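Local coordinates for metallo-carboxypeptidase (Pseudomonas aeruginosa, PDB 4A39), which is a zinc-dependent peptidase of the M14 family, probably a cytosolic-type carboxypeptidase that trims residues from the C-terminal ends of its substrates, at residues Q206-K211 with V382-L387. Numbering follows the deposited sequence.
Sequences QRLLEK and VLVDEL
On one face of the mixed beta-sheet in the zinc carboxypeptidase domain, the end of helix 203-211 meets the chain at the end of helix 366-383, through Leu208 and Lys211 against Val384 and Asp385. Val384 points toward 206-211 and fills the middle of the contact. Val384 CG2, anti to the backbone N (chi1, measured to CG1, 76°), lies 3.8 Å from Leu208 CD1 and 3.9 Å from Lys211 CB, packing against both residues, three positions apart in the chain. Val384 CG1 lies 4.0 Å from Lys211 CD, where the lysine chain passes at about a right angle to the valine. Beneath this apolar patch runs strand 171-177: Leu208 rests on Leu173 and Val384 on Leu171, while Leu208 also touches Leu380 and Ala381 of helix 366-383. The arrangement is the alpha/beta layering of M14 peptidases, and this corner of it is well away from the zinc site. Toward the more open side, the lysine chain runs fully extended beyond CG, which carries NZ past the valine to the carboxylate of Asp385. There Lys211 NZ donates to Asp385 OD1 at 2.6 Å, a short salt bridge using the syn lone pair of that oxygen; Asp385 OD2 stays farther from Lys211 NZ, at 3.3 Å, so the grip on the carboxylate is lopsided. Backbone hydrogen bonding between Lys211 and Leu171 ties the base of the same lysine to the sheet.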
# COMPACT_ATOMS: atom_id res chain seq x y z
N GLN A 206 25.12 4.69 -0.81
CA GLN A 206 26.42 4.04 -0.89
C GLN A 206 26.77 3.59 0.52
O GLN A 206 27.24 2.47 0.74
CB GLN A 206 27.46 5.03 -1.43
CG GLN A 206 28.74 4.41 -1.98
CD GLN A 206 29.58 5.41 -2.75
OE1 GLN A 206 29.28 6.62 -2.78
NE2 GLN A 206 30.65 4.92 -3.39
N ARG A 207 26.51 4.47 1.49
CA ARG A 207 26.79 4.18 2.89
C ARG A 207 25.89 3.04 3.37
O ARG A 207 26.35 2.12 4.04
CB ARG A 207 26.54 5.41 3.75
CG ARG A 207 27.44 6.60 3.44
CD ARG A 207 27.21 7.71 4.46
NE ARG A 207 27.98 8.92 4.18
CZ ARG A 207 28.00 10.00 4.96
NH1 ARG A 207 27.30 10.01 6.08
NH2 ARG A 207 28.73 11.05 4.62
N LEU A 208 24.61 3.11 3.03
CA LEU A 208 23.66 2.09 3.44
C LEU A 208 23.95 0.71 2.86
O LEU A 208 23.93 -0.29 3.57
CB LEU A 208 22.23 2.51 3.06
CG LEU A 208 21.12 1.49 3.33
CD1 LEU A 208 21.12 1.10 4.80
CD2 LEU A 208 19.78 2.09 2.94
N LEU A 209 24.24 0.66 1.56
CA LEU A 209 24.50 -0.61 0.90
C LEU A 209 25.88 -1.21 1.15
O LEU A 209 26.14 -2.34 0.75
CB LEU A 209 24.23 -0.46 -0.60
CG LEU A 209 22.76 -0.11 -0.89
CD1 LEU A 209 22.57 0.12 -2.38
CD2 LEU A 209 21.85 -1.22 -0.39
N GLU A 210 26.76 -0.46 1.80
CA GLU A 210 28.07 -0.99 2.12
C GLU A 210 27.90 -1.92 3.32
O GLU A 210 28.72 -2.81 3.56
CB GLU A 210 29.06 0.12 2.48
CG GLU A 210 29.58 0.93 1.30
CD GLU A 210 30.61 1.97 1.72
OE1 GLU A 210 30.29 2.83 2.56
OE2 GLU A 210 31.74 1.93 1.19
N LYS A 211 26.81 -1.71 4.06
CA LYS A 211 26.54 -2.50 5.25
C LYS A 211 25.26 -3.33 5.20
O LYS A 211 25.05 -4.20 6.03
CB LYS A 211 26.49 -1.57 6.47
CG LYS A 211 27.75 -0.76 6.63
CD LYS A 211 27.63 0.29 7.72
CE LYS A 211 28.93 1.07 7.85
NZ LYS A 211 28.88 2.07 8.95
N VAL A 382 20.73 6.38 7.97
CA VAL A 382 21.17 6.98 9.22
C VAL A 382 21.21 5.97 10.37
O VAL A 382 22.10 6.02 11.22
CB VAL A 382 20.25 8.15 9.65
CG1 VAL A 382 20.69 8.69 11.01
CG2 VAL A 382 20.29 9.24 8.61
N LEU A 383 20.25 5.06 10.39
CA LEU A 383 20.13 4.06 11.45
C LEU A 383 20.87 2.75 11.22
O LEU A 383 20.92 1.91 12.12
CB LEU A 383 18.66 3.72 11.68
CG LEU A 383 17.63 4.84 11.80
CD1 LEU A 383 16.25 4.22 12.01
CD2 LEU A 383 17.98 5.75 12.96
N VAL A 384 21.45 2.56 10.04
CA VAL A 384 22.12 1.30 9.73
C VAL A 384 23.06 0.73 10.80
O VAL A 384 23.01 -0.47 11.08
CB VAL A 384 22.88 1.39 8.38
CG1 VAL A 384 24.17 2.18 8.54
CG2 VAL A 384 23.15 -0.01 7.84
N ASP A 385 23.89 1.57 11.40
CA ASP A 385 24.82 1.10 12.43
C ASP A 385 24.16 0.75 13.76
O ASP A 385 24.81 0.18 14.64
CB ASP A 385 25.92 2.14 12.68
CG ASP A 385 26.75 2.42 11.45
OD1 ASP A 385 27.17 1.46 10.78
OD2 ASP A 385 27.00 3.62 11.15
N GLU A 386 22.89 1.08 13.91
CA GLU A 386 22.16 0.83 15.15
C GLU A 386 21.20 -0.36 15.08
O GLU A 386 20.69 -0.81 16.10
CB GLU A 386 21.37 2.07 15.55
CG GLU A 386 22.21 3.32 15.75
CD GLU A 386 21.36 4.57 15.93
OE1 GLU A 386 20.48 4.58 16.81
OE2 GLU A 386 21.59 5.54 15.19
N LEU A 387 20.94 -0.86 13.87
CA LEU A 387 20.01 -1.97 13.71
C LEU A 387 20.42 -3.26 14.41
O LEU A 387 19.57 -4.05 14.83
CB LEU A 387 19.76 -2.23 12.22
CG LEU A 387 19.06 -1.06 11.52
CD1 LEU A 387 18.98 -1.33 10.03
CD2 LEU A 387 17.67 -0.86 12.11